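Local coordinates for protein nickel-dependent hydrogenase large subunit (Allochromatium vinosum, PDB 3MYR) that oxidises hydrogen reversibly at a nickel-iron centre, as the large subunit of a heterodimeric membrane-bound hydrogenase, and probably recycles hydrogen released by nitrogenase, at residues R12-L17 against C555-V560; V386-L391 against T511-P516; G524-A529 against R547-F552. One frame throughout, in Å; residues are numbered along the deposited sequence.

Contact 1 of 3, residues R12-L17 against C555-V560. With NFV (Ni-Fe oxidized active center), chain N.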
ATOM      1  N   ARG B  12      -6.730  10.774  -0.624  1.00 19.50           N
ATOM      2  CA  ARG B  12      -5.337  10.778  -0.214  1.00 19.93           C
ATOM      3  C   ARG B  12      -5.090   9.826   0.926  1.00 18.50           C
ATOM      4  O   ARG B  12      -4.326  10.128   1.852  1.00 18.18           O
ATOM      5  CB  ARG B  12      -4.851  12.207   0.071  1.00 17.43           C
ATOM      6  CG  ARG B  12      -4.500  12.854  -1.288  1.00 19.50           C
ATOM      7  CD  ARG B  12      -4.002  14.294  -1.134  1.00 16.83           C
ATOM      8  NE  ARG B  12      -5.016  15.178  -0.535  1.00 21.03           N
ATOM      9  CZ  ARG B  12      -4.920  15.793   0.652  1.00 23.80           C
ATOM     10  NH1 ARG B  12      -3.875  15.631   1.474  1.00 22.74           N
ATOM     11  NH2 ARG B  12      -5.862  16.663   1.017  1.00 25.38           N
ATOM     12  N   ILE B  13      -5.799   8.696   0.882  1.00 18.06           N
ATOM     13  CA  ILE B  13      -5.393   7.509   1.613  1.00 18.56           C
ATOM     14  C   ILE B  13      -5.402   6.363   0.609  1.00 19.86           C
ATOM     15  O   ILE B  13      -5.742   6.543  -0.585  1.00 19.08           O
ATOM     16  CB  ILE B  13      -6.428   7.180   2.775  1.00 18.31           C
ATOM     17  CG1 ILE B  13      -7.840   6.899   2.189  1.00 15.23           C
ATOM     18  CG2 ILE B  13      -6.540   8.325   3.703  1.00 15.45           C
ATOM     19  CD1 ILE B  13      -8.815   6.218   3.184  1.00 19.27           C
ATOM     20  N   GLU B  14      -5.100   5.171   1.098  1.00 18.15           N
ATOM     21  CA  GLU B  14      -5.418   3.962   0.330  1.00 19.10           C
ATOM     22  C   GLU B  14      -6.798   3.438   0.766  1.00 19.11           C
ATOM     23  O   GLU B  14      -7.079   3.334   1.953  1.00 20.09           O
ATOM     24  CB  GLU B  14      -4.367   2.881   0.607  1.00 21.94           C
ATOM     25  CG  GLU B  14      -4.485   1.667  -0.400  1.00 20.55           C
ATOM     26  CD  GLU B  14      -5.831   0.906  -0.287  1.00 27.99           C
ATOM     27  OE1 GLU B  14      -6.372   0.471  -1.380  1.00 22.45           O
ATOM     28  OE2 GLU B  14      -6.344   0.755   0.871  1.00 23.82           O
ATOM     29  N   GLY B  15      -7.672   3.177  -0.183  1.00 18.82           N
ATOM     30  CA  GLY B  15      -8.905   2.497   0.107  1.00 20.63           C
ATOM     31  C   GLY B  15     -10.045   3.381   0.541  1.00 21.04           C
ATOM     32  O   GLY B  15     -10.043   4.586   0.311  1.00 23.42           O
ATOM     33  N   HIS B  16     -11.034   2.772   1.195  1.00 20.30           N
ATOM     34  CA  HIS B  16     -12.371   3.358   1.253  1.00 19.17           C
ATOM     35  C   HIS B  16     -12.791   3.664   2.674  1.00 19.82           C
ATOM     36  O   HIS B  16     -13.206   2.759   3.395  1.00 20.30           O
ATOM     37  CB  HIS B  16     -13.379   2.394   0.584  1.00 20.19           C
ATOM     38  CG  HIS B  16     -13.202   2.339  -0.898  1.00 21.53           C
ATOM     39  ND1 HIS B  16     -12.622   1.262  -1.549  1.00 27.43           N
ATOM     40  CD2 HIS B  16     -13.357   3.300  -1.832  1.00 19.25           C
ATOM     41  CE1 HIS B  16     -12.563   1.514  -2.849  1.00 16.98           C
ATOM     42  NE2 HIS B  16     -12.970   2.759  -3.036  1.00 28.28           N
ATOM     43  N   LEU B  17     -12.674   4.925   3.067  1.00 19.03           N
ATOM     44  CA  LEU B  17     -12.875   5.327   4.436  1.00 21.51           C
ATOM     45  C   LEU B  17     -13.900   6.449   4.487  1.00 21.73           C
ATOM     46  O   LEU B  17     -13.840   7.414   3.740  1.00 20.81           O
ATOM     47  CB  LEU B  17     -11.575   5.761   5.097  1.00 19.70           C
ATOM     48  CG  LEU B  17     -11.589   6.257   6.575  1.00 23.21           C
ATOM     49  CD1 LEU B  17     -11.875   5.140   7.609  1.00 19.96           C
ATOM     50  CD2 LEU B  17     -10.233   6.954   6.968  1.00 15.61           C
ATOM     51  N   CYS B 555      -4.866   2.779   5.508  1.00 19.28           N
ATOM     52  CA  CYS B 555      -4.964   1.902   4.367  1.00 18.73           C
ATOM     53  C   CYS B 555      -6.108   0.932   4.654  1.00 18.13           C
ATOM     54  O   CYS B 555      -6.005   0.088   5.547  1.00 16.56           O
ATOM     55  CB  CYS B 555      -3.636   1.160   4.168  1.00 18.22           C
ATOM     56  SG  CYS B 555      -3.816   0.039   2.719  1.00 24.39           S
ATOM     57  N   ILE B 556      -7.230   1.087   3.945  1.00 18.36           N
ATOM     58  CA  ILE B 556      -8.471   0.356   4.326  1.00 18.23           C
ATOM     59  C   ILE B 556      -8.483  -0.984   3.598  1.00 19.23           C
ATOM     60  O   ILE B 556      -9.147  -1.936   4.020  1.00 17.24           O
ATOM     61  CB  ILE B 556      -9.752   1.177   4.025  1.00 17.86           C
ATOM     62  CG1 ILE B 556      -9.766   2.535   4.833  1.00 17.92           C
ATOM     63  CG2 ILE B 556     -10.976   0.382   4.380  1.00 19.59           C
ATOM     64  CD1 ILE B 556      -9.183   2.533   6.264  1.00 15.20           C
ATOM     65  N   ALA B 557      -7.748  -1.077   2.498  1.00 17.22           N
ATOM     66  CA  ALA B 557      -7.639  -2.410   1.881  1.00 17.67           C
ATOM     67  C   ALA B 557      -6.847  -3.274   2.878  1.00 19.79           C
ATOM     68  O   ALA B 557      -7.268  -4.394   3.209  1.00 20.26           O
ATOM     69  CB  ALA B 557      -6.859  -2.324   0.499  1.00 16.21           C
ATOM     70  N   CYS B 558      -5.750  -2.748   3.440  1.00 16.10           N
ATOM     71  CA  CYS B 558      -5.110  -3.507   4.521  1.00 17.72           C
ATOM     72  C   CYS B 558      -6.047  -3.766   5.697  1.00 19.41           C
ATOM     73  O   CYS B 558      -6.079  -4.872   6.247  1.00 19.98           O
ATOM     74  CB  CYS B 558      -3.941  -2.713   5.081  1.00 16.84           C
ATOM     75  SG  CYS B 558      -2.422  -3.056   4.242  1.00 20.10           S
ATOM     76  N   ALA B 559      -6.756  -2.711   6.143  1.00 17.56           N
ATOM     77  CA  ALA B 559      -7.478  -2.812   7.421  1.00 19.88           C
ATOM     78  C   ALA B 559      -8.579  -3.911   7.362  1.00 19.52           C
ATOM     79  O   ALA B 559      -8.911  -4.528   8.388  1.00 20.33           O
ATOM     80  CB  ALA B 559      -8.150  -1.432   7.776  1.00 17.38           C
ATOM     81  N   VAL B 560      -9.246  -3.994   6.215  1.00 18.17           N
ATOM     82  CA  VAL B 560     -10.384  -4.883   6.047  1.00 18.17           C
ATOM     83  C   VAL B 560      -9.998  -6.201   5.339  1.00 20.73           C
ATOM     84  O   VAL B 560     -10.463  -7.263   5.751  1.00 22.46           O
ATOM     85  CB  VAL B 560     -11.493  -4.222   5.209  1.00 19.64           C
ATOM     86  CG1 VAL B 560     -12.686  -5.234   4.964  1.00 14.61           C
ATOM     87  CG2 VAL B 560     -11.913  -2.922   5.888  1.00 15.34           C
TER
HETATM   88 FE   NFV N2005      -0.544  -1.997   5.172  1.00 16.26          FE
HETATM   89 NI   NFV N2005      -1.846  -1.034   2.631  1.00 22.31          NI
HETATM   90  C1  NFV N2005      -0.149  -3.271   6.008  1.00 19.51           C
HETATM   91  O1  NFV N2005       0.202  -4.233   6.706  1.00 13.88           O
HETATM   92  C2  NFV N2005       1.033  -1.138   5.811  1.00 13.93           C
HETATM   93  N2  NFV N2005       2.025  -0.629   6.209  1.00 15.96           N
HETATM   94  C3  NFV N2005      -1.594  -1.287   6.567  1.00 20.92           C
HETATM   95  N3  NFV N2005      -2.267  -0.864   7.428  1.00 16.89           N
HETATM   96  O4  NFV N2005      -0.938  -0.350   4.133  1.00 19.96           O

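Contact 2 of 3, residues V386-L391 against T511-P516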
ATOM      1  N   VAL B 386      -5.212   0.469  21.202  1.00 26.07           N
ATOM      2  CA  VAL B 386      -3.846   0.885  21.111  1.00 24.60           C
ATOM      3  C   VAL B 386      -3.604   1.556  19.740  1.00 23.67           C
ATOM      4  O   VAL B 386      -4.393   1.383  18.794  1.00 22.86           O
ATOM      5  CB  VAL B 386      -2.846  -0.331  21.339  1.00 23.36           C
ATOM      6  CG1 VAL B 386      -3.074  -1.011  22.649  1.00 26.91           C
ATOM      7  CG2 VAL B 386      -3.035  -1.357  20.262  1.00 22.90           C
ATOM      8  N   GLU B 387      -2.489   2.272  19.642  1.00 22.65           N
ATOM      9  CA  GLU B 387      -2.052   2.839  18.371  1.00 22.83           C
ATOM     10  C   GLU B 387      -0.815   2.057  17.898  1.00 23.35           C
ATOM     11  O   GLU B 387       0.064   1.718  18.731  1.00 23.19           O
ATOM     12  CB  GLU B 387      -1.681   4.310  18.508  1.00 21.09           C
ATOM     13  CG  GLU B 387      -0.940   4.829  17.255  1.00 20.53           C
ATOM     14  CD  GLU B 387      -0.808   6.351  17.184  1.00 26.63           C
ATOM     15  OE1 GLU B 387       0.034   6.866  16.384  1.00 27.40           O
ATOM     16  OE2 GLU B 387      -1.514   7.044  17.959  1.00 28.31           O
ATOM     17  N   VAL B 388      -0.735   1.760  16.586  1.00 20.98           N
ATOM     18  CA  VAL B 388       0.478   1.149  16.073  1.00 21.53           C
ATOM     19  C   VAL B 388       1.078   2.068  15.008  1.00 21.56           C
ATOM     20  O   VAL B 388       0.420   2.994  14.511  1.00 19.78           O
ATOM     21  CB  VAL B 388       0.204  -0.272  15.433  1.00 22.76           C
ATOM     22  CG1 VAL B 388      -0.335  -1.225  16.567  1.00 20.26           C
ATOM     23  CG2 VAL B 388      -0.879  -0.155  14.313  1.00 20.13           C
ATOM     24  N   GLY B 389       2.302   1.798  14.605  1.00 19.41           N
ATOM     25  CA  GLY B 389       2.825   2.541  13.441  1.00 20.46           C
ATOM     26  C   GLY B 389       4.067   3.318  13.877  1.00 20.70           C
ATOM     27  O   GLY B 389       4.696   3.004  14.918  1.00 20.30           O
ATOM     28  N   PRO B 390       4.470   4.318  13.063  1.00 20.10           N
ATOM     29  CA  PRO B 390       5.722   5.006  13.366  1.00 20.34           C
ATOM     30  C   PRO B 390       5.812   5.600  14.749  1.00 21.47           C
ATOM     31  O   PRO B 390       6.899   5.619  15.325  1.00 21.92           O
ATOM     32  CB  PRO B 390       5.798   6.135  12.288  1.00 19.60           C
ATOM     33  CG  PRO B 390       5.021   5.536  11.099  1.00 19.30           C
ATOM     34  CD  PRO B 390       3.862   4.749  11.791  1.00 18.86           C
ATOM     35  N   LEU B 391       4.731   6.199  15.252  1.00 24.13           N
ATOM     36  CA  LEU B 391       4.789   6.813  16.596  1.00 24.54           C
ATOM     37  C   LEU B 391       5.056   5.731  17.683  1.00 25.33           C
ATOM     38  O   LEU B 391       5.869   5.913  18.600  1.00 23.65           O
ATOM     39  CB  LEU B 391       3.513   7.598  16.912  1.00 23.07           C
ATOM     40  CG  LEU B 391       3.516   8.440  18.232  1.00 24.10           C
ATOM     41  CD1 LEU B 391       4.798   9.306  18.445  1.00 21.15           C
ATOM     42  CD2 LEU B 391       2.226   9.346  18.345  1.00 20.03           C
ATOM     43  N   THR B 511      -6.130  -1.976  10.709  1.00 21.30           N
ATOM     44  CA  THR B 511      -7.222  -2.595  11.516  1.00 21.79           C
ATOM     45  C   THR B 511      -7.205  -2.062  12.939  1.00 22.34           C
ATOM     46  O   THR B 511      -8.209  -1.576  13.435  1.00 20.04           O
ATOM     47  CB  THR B 511      -7.212  -4.163  11.525  1.00 23.20           C
ATOM     48  OG1 THR B 511      -6.901  -4.621  10.203  1.00 19.42           O
ATOM     49  CG2 THR B 511      -8.607  -4.694  11.929  1.00 18.87           C
ATOM     50  N   TRP B 512      -6.052  -2.136  13.602  1.00 23.08           N
ATOM     51  CA  TRP B 512      -5.907  -1.542  14.946  1.00 22.11           C
ATOM     52  C   TRP B 512      -6.317  -0.083  14.949  1.00 23.23           C
ATOM     53  O   TRP B 512      -7.156   0.333  15.781  1.00 23.22           O
ATOM     54  CB  TRP B 512      -4.405  -1.591  15.391  1.00 19.61           C
ATOM     55  CG  TRP B 512      -3.948  -2.983  15.714  1.00 21.55           C
ATOM     56  CD1 TRP B 512      -3.249  -3.816  14.909  1.00 19.76           C
ATOM     57  CD2 TRP B 512      -4.146  -3.682  16.956  1.00 21.74           C
ATOM     58  NE1 TRP B 512      -2.960  -4.996  15.574  1.00 23.01           N
ATOM     59  CE2 TRP B 512      -3.519  -4.947  16.829  1.00 20.16           C
ATOM     60  CE3 TRP B 512      -4.794  -3.355  18.172  1.00 19.70           C
ATOM     61  CZ2 TRP B 512      -3.508  -5.903  17.875  1.00 19.77           C
ATOM     62  CZ3 TRP B 512      -4.802  -4.303  19.214  1.00 20.24           C
ATOM     63  CH2 TRP B 512      -4.141  -5.572  19.069  1.00 21.70           C
ATOM     64  N   ASN B 513      -5.660   0.736  14.103  1.00 20.63           N
ATOM     65  CA  ASN B 513      -5.841   2.200  14.267  1.00 21.16           C
ATOM     66  C   ASN B 513      -7.220   2.706  13.859  1.00 21.60           C
ATOM     67  O   ASN B 513      -7.800   3.600  14.486  1.00 21.84           O
ATOM     68  CB  ASN B 513      -4.754   2.936  13.441  1.00 21.40           C
ATOM     69  CG  ASN B 513      -3.355   2.737  14.018  1.00 23.21           C
ATOM     70  OD1 ASN B 513      -3.198   2.487  15.213  1.00 20.00           O
ATOM     71  ND2 ASN B 513      -2.344   2.918  13.195  1.00 20.39           N
ATOM     72  N   ALA B 514      -7.736   2.185  12.740  1.00 22.36           N
ATOM     73  CA  ALA B 514      -8.968   2.720  12.126  1.00 21.95           C
ATOM     74  C   ALA B 514     -10.233   1.962  12.593  1.00 22.92           C
ATOM     75  O   ALA B 514     -11.380   2.275  12.175  1.00 25.46           O
ATOM     76  CB  ALA B 514      -8.835   2.581  10.629  1.00 18.05           C
ATOM     77  N   GLY B 515     -10.039   0.881  13.328  1.00 21.54           N
ATOM     78  CA  GLY B 515     -11.146  -0.030  13.642  1.00 20.44           C
ATOM     79  C   GLY B 515     -12.126   0.672  14.576  1.00 23.61           C
ATOM     80  O   GLY B 515     -11.780   1.671  15.224  1.00 23.96           O
ATOM     81  N   PRO B 516     -13.361   0.172  14.655  1.00 21.86           N
ATOM     82  CA  PRO B 516     -14.372   0.984  15.348  1.00 23.25           C
ATOM     83  C   PRO B 516     -14.402   0.661  16.842  1.00 23.62           C
ATOM     84  O   PRO B 516     -13.438   0.077  17.401  1.00 23.83           O
ATOM     85  CB  PRO B 516     -15.695   0.548  14.658  1.00 22.06           C
ATOM     86  CG  PRO B 516     -15.446  -0.970  14.459  1.00 20.23           C
ATOM     87  CD  PRO B 516     -13.948  -1.025  13.992  1.00 21.69           C
TER
HETATM   88  O   HOH W   1      -7.013   1.522  18.187  1.00 18.14           O

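Contact 3 of 3, residues G524-A529 against R547-F552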
ATOM      1  N   GLY B 524     -11.549   3.471  18.753  1.00 27.28           N
ATOM      2  CA  GLY B 524     -10.245   3.199  18.189  1.00 25.28           C
ATOM      3  C   GLY B 524      -9.371   4.452  18.018  1.00 25.36           C
ATOM      4  O   GLY B 524      -9.844   5.574  18.221  1.00 25.33           O
ATOM      5  N   ALA B 525      -8.103   4.259  17.589  1.00 25.33           N
ATOM      6  CA  ALA B 525      -7.128   5.374  17.500  1.00 24.40           C
ATOM      7  C   ALA B 525      -7.642   6.581  16.677  1.00 23.55           C
ATOM      8  O   ALA B 525      -7.582   7.710  17.156  1.00 21.58           O
ATOM      9  CB  ALA B 525      -5.804   4.920  17.027  1.00 21.72           C
ATOM     10  N   TYR B 526      -8.196   6.342  15.488  1.00 22.24           N
ATOM     11  CA  TYR B 526      -8.608   7.501  14.640  1.00 21.73           C
ATOM     12  C   TYR B 526      -9.691   8.248  15.394  1.00 22.47           C
ATOM     13  O   TYR B 526      -9.729   9.456  15.439  1.00 22.22           O
ATOM     14  CB  TYR B 526      -9.248   7.037  13.327  1.00 20.11           C
ATOM     15  CG  TYR B 526      -8.320   6.431  12.284  1.00 22.29           C
ATOM     16  CD1 TYR B 526      -6.991   6.086  12.586  1.00 20.10           C
ATOM     17  CD2 TYR B 526      -8.784   6.181  11.008  1.00 18.87           C
ATOM     18  CE1 TYR B 526      -6.140   5.534  11.612  1.00 23.30           C
ATOM     19  CE2 TYR B 526      -7.930   5.631  10.016  1.00 23.21           C
ATOM     20  CZ  TYR B 526      -6.638   5.261  10.340  1.00 21.90           C
ATOM     21  OH  TYR B 526      -5.865   4.579   9.410  1.00 25.45           O
ATOM     22  N   GLU B 527     -10.642   7.496  15.923  1.00 23.04           N
ATOM     23  CA  GLU B 527     -11.792   8.079  16.577  1.00 24.80           C
ATOM     24  C   GLU B 527     -11.368   8.860  17.842  1.00 24.78           C
ATOM     25  O   GLU B 527     -11.807  10.002  18.069  1.00 24.95           O
ATOM     26  CB  GLU B 527     -12.843   6.965  16.881  1.00 24.35           C
ATOM     27  CG  GLU B 527     -13.430   6.241  15.621  1.00 21.49           C
ATOM     28  CD  GLU B 527     -14.250   4.987  16.032  1.00 26.38           C
ATOM     29  OE1 GLU B 527     -15.215   4.598  15.328  1.00 23.79           O
ATOM     30  OE2 GLU B 527     -13.951   4.401  17.104  1.00 25.08           O
ATOM     31  N   ALA B 528     -10.477   8.280  18.635  1.00 24.13           N
ATOM     32  CA  ALA B 528     -10.064   8.951  19.866  1.00 25.40           C
ATOM     33  C   ALA B 528      -9.194  10.154  19.473  1.00 25.78           C
ATOM     34  O   ALA B 528      -9.224  11.187  20.161  1.00 27.35           O
ATOM     35  CB  ALA B 528      -9.275   8.002  20.794  1.00 23.94           C
ATOM     36  N   ALA B 529      -8.473  10.058  18.348  1.00 24.85           N
ATOM     37  CA  ALA B 529      -7.607  11.164  17.900  1.00 24.48           C
ATOM     38  C   ALA B 529      -8.443  12.419  17.524  1.00 24.96           C
ATOM     39  O   ALA B 529      -8.071  13.533  17.880  1.00 24.88           O
ATOM     40  CB  ALA B 529      -6.753  10.716  16.709  1.00 24.36           C
ATOM     41  N   ARG B 547      -5.996  16.390   8.257  1.00 22.83           N
ATOM     42  CA  ARG B 547      -4.613  16.442   8.754  1.00 23.92           C
ATOM     43  C   ARG B 547      -4.331  15.307   9.722  1.00 22.91           C
ATOM     44  O   ARG B 547      -3.300  14.686   9.629  1.00 23.48           O
ATOM     45  CB  ARG B 547      -4.356  17.785   9.481  1.00 22.45           C
ATOM     46  CG  ARG B 547      -4.075  18.875   8.552  1.00 28.28           C
ATOM     47  CD  ARG B 547      -4.000  20.242   9.253  1.00 32.52           C
ATOM     48  NE  ARG B 547      -3.712  21.233   8.252  1.00 29.75           N
ATOM     49  CZ  ARG B 547      -3.371  22.494   8.472  1.00 30.14           C
ATOM     50  NH1 ARG B 547      -3.360  23.004   9.698  1.00 32.43           N
ATOM     51  NH2 ARG B 547      -3.097  23.257   7.435  1.00 26.62           N
ATOM     52  N   THR B 548      -5.258  15.051  10.650  1.00 21.41           N
ATOM     53  CA  THR B 548      -5.082  14.048  11.685  1.00 22.30           C
ATOM     54  C   THR B 548      -5.306  12.643  11.142  1.00 22.78           C
ATOM     55  O   THR B 548      -4.441  11.738  11.334  1.00 21.96           O
ATOM     56  CB  THR B 548      -5.970  14.341  12.896  1.00 21.62           C
ATOM     57  OG1 THR B 548      -5.436  15.469  13.596  1.00 24.10           O
ATOM     58  CG2 THR B 548      -6.018  13.150  13.917  1.00 22.08           C
ATOM     59  N   ILE B 549      -6.355  12.478  10.346  1.00 21.08           N
ATOM     60  CA  ILE B 549      -6.590  11.127   9.772  1.00 21.33           C
ATOM     61  C   ILE B 549      -5.364  10.741   8.883  1.00 21.43           C
ATOM     62  O   ILE B 549      -4.834   9.661   9.009  1.00 19.84           O
ATOM     63  CB  ILE B 549      -7.965  11.036   9.025  1.00 20.54           C
ATOM     64  CG1 ILE B 549      -9.172  11.069  10.004  1.00 22.41           C
ATOM     65  CG2 ILE B 549      -8.075   9.790   8.134  1.00 19.21           C
ATOM     66  CD1 ILE B 549      -9.140  10.086  11.145  1.00 18.24           C
ATOM     67  N   HIS B 550      -4.891  11.657   8.037  1.00 21.11           N
ATOM     68  CA  HIS B 550      -3.778  11.337   7.122  1.00 19.56           C
ATOM     69  C   HIS B 550      -2.504  11.068   7.923  1.00 20.44           C
ATOM     70  O   HIS B 550      -1.654  10.282   7.503  1.00 18.73           O
ATOM     71  CB  HIS B 550      -3.517  12.478   6.142  1.00 17.27           C
ATOM     72  CG  HIS B 550      -4.560  12.614   5.078  1.00 20.19           C
ATOM     73  ND1 HIS B 550      -4.957  13.840   4.575  1.00 20.92           N
ATOM     74  CD2 HIS B 550      -5.241  11.678   4.368  1.00 22.63           C
ATOM     75  CE1 HIS B 550      -5.839  13.646   3.607  1.00 23.76           C
ATOM     76  NE2 HIS B 550      -6.032  12.347   3.465  1.00 21.93           N
ATOM     77  N   SER B 551      -2.372  11.668   9.110  1.00 19.64           N
ATOM     78  CA  SER B 551      -1.148  11.420   9.882  1.00 18.90           C
ATOM     79  C   SER B 551      -1.009   9.951  10.282  1.00 20.08           C
ATOM     80  O   SER B 551       0.090   9.538  10.597  1.00 20.04           O
ATOM     81  CB  SER B 551      -1.049  12.305  11.146  1.00 19.47           C
ATOM     82  OG  SER B 551      -2.012  11.931  12.153  1.00 19.06           O
ATOM     83  N   PHE B 552      -2.112   9.204  10.370  1.00 20.64           N
ATOM     84  CA  PHE B 552      -2.040   7.734  10.609  1.00 22.23           C
ATOM     85  C   PHE B 552      -1.714   6.917   9.357  1.00 21.89           C
ATOM     86  O   PHE B 552      -1.540   5.697   9.454  1.00 22.54           O
ATOM     87  CB  PHE B 552      -3.387   7.185  11.199  1.00 21.56           C
ATOM     88  CG  PHE B 552      -3.641   7.582  12.618  1.00 23.38           C
ATOM     89  CD1 PHE B 552      -3.210   6.770  13.656  1.00 21.87           C
ATOM     90  CD2 PHE B 552      -4.421   8.716  12.922  1.00 23.08           C
ATOM     91  CE1 PHE B 552      -3.475   7.068  14.992  1.00 18.74           C
ATOM     92  CE2 PHE B 552      -4.688   9.050  14.269  1.00 22.24           C
ATOM     93  CZ  PHE B 552      -4.235   8.239  15.300  1.00 24.66           C
TER
HETATM   94  O   HOH W   2      -3.408   3.521   9.864  1.00 14.07           O

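Contact 1 of 3, residues R12-L17 against C555-V560
Glu14 and Cys555 lie side by side where the loop 12-17 meets the C-terminal CxxC motif of the [NiFe] hydrogenase large subunit, Cys555 to Cys558. A single beta bridge joins their backbones, and Ile556 N donates to Glu14 O. The Glu14 side chain runs from Cys555 to Ala557. Glu14 CB packs on Cys555 SG at 3.6 Å. CG is anti to the backbone N (chi1 -169°) and stays beside the same sulfur, and the bend at chi2 (-63°) swings the carboxylate over Ala557, whose CB is 3.5 Å from Glu14 CD. Glu14 OE2 accepts from Ala557 N at 2.8 Å, on the syn side and 22° out of the carboxylate plane, while OE1 bonds Thr15 OG1 of the small subunit. An alanine in place of Glu14 would probably leave Ala557 N and that threonine without these partners and open a gap beside Cys555 SG. Beyond Gly15, Ile556 CG1 packs on Leu17 CB at 3.7 Å. Cys555 also caps the helix, its SG accepting from Cys558 N, and both cysteines hold the metal centre together with Cys61 and Cys64: Cys555 SG sits 2.2 Å from the nickel.

Contact 2 of 3, residues V386-L391 against T511-P516
Glu387 and Asn513 bring the two backbones closest, with their CA atoms 5.6 Å apart. Residues 386-388 run extended past the last turn of helix 509-514, and Gly389 then serves as N-cap of helix 390-399. The backbone angles of Gly389 suit glycine, since a CB there would press on the carbonyl O of Val388 and on Pro390 CD. Asn513 CG lies anti to its carbonyl carbon (chi1 -68°), which carries the amide across to grip both backbone polar groups of Val388. Asn513 OD1 takes Val388 N at 2.9 Å, in the amide plane and on a lone pair, while ND2 gives a nearly straight bond of 3.1 Å to Val388 O, standing above the plane of that carbonyl. Two bonds, one from each arm of the flat group, fix its rotation. In this way one side-chain amide pairs with both the N-H and the C=O of a single residue, as a neighbouring strand does with two of its peptides, and it ties the extended chain to the helix that begins with Pro509 and Ser510 of the Ni-Fe pocket. The CG2 methyl of Val388 rests against the amide, 3.6 Å from Asn513 ND2, and its CG1 sits over one face of the Trp512 indole, toward the rim. Val386 lies alongside the same ring, pointing the same way, with CG2 3.4 Å from Trp512 CE3. A water donates to both Val386 O and Trp512 O, at 2.7 Å each. The extended Glu387 side chain forms a salt bridge with Arg429, and Glu387 CG passes Asn513 OD1 at 3.8 Å.

Contact 3 of 3, residues G524-A529 against R547-F552
Tyr526 and Phe552 carry most of this contact between the start of helix 525-531 and the end of helix 543-551, their side chains sliding past each other in opposite directions. The CG of Tyr526 is anti to its carbonyl carbon, and a chi2 of only 11° brings CA nearly into the plane of the ring. So turned, the ring brings CE1 of Tyr526 to 3.2 Å from Phe552 CB, a tight fit, and CD1 stands over one face of the phenyl ring, offset toward its rim. The ring planes are inclined at 43° with centroids 4.9 Å apart. Phe552, by contrast, has its ring plane at about a right angle to the plane of CA, CB and CG (chi2 -91°), and the far end of the ring slots against two alanines one helical turn apart. Ala529 CB meets Phe552 CE2 at 3.6 Å near the ring plane, and Ala525 CB approaches Phe552 CE1 at 3.8 Å. Ile549 puts CD1 against Tyr526 CB, crossing that side chain at about a right angle, and Thr548 CG2 packs on Ala529 CB. A water 2.7 Å from Tyr526 OH bridges to the backbone, donating to Phe552 O. Arg429 makes a cation-pi contact with Phe552. This is apolar packing of two helix ends, and through Tyr526, which touches Ser510 of the pocket, it borders the [NiFe] site, just before the loop that leads through Pro554 to the C-terminal cysteine motif.

In the fold
Contacts 2 and 3 both lie, in series along the chain, within the long loop closed by contact 1. Helix 509-514 is the link: Thr511 OG1 is 2.7 Å from Ala559 O of contact 1, a probable hydrogen bond, and Asn513 O is 2.9 Å from Tyr526 N of contact 3. Contact 1 also packs directly on contact 3, with Leu17 CD2 3.8 Å from Ile549 CG2. Arg429 spans contacts 2 and 3, binding Glu387, Ser551 and the Phe552 ring. Only contact 1 supplies metal ligands; the side chains of Asn513 and Tyr526 each come within about 7 Å of the Ni-Fe centre, between nearest atoms, and so form part of its surroundings.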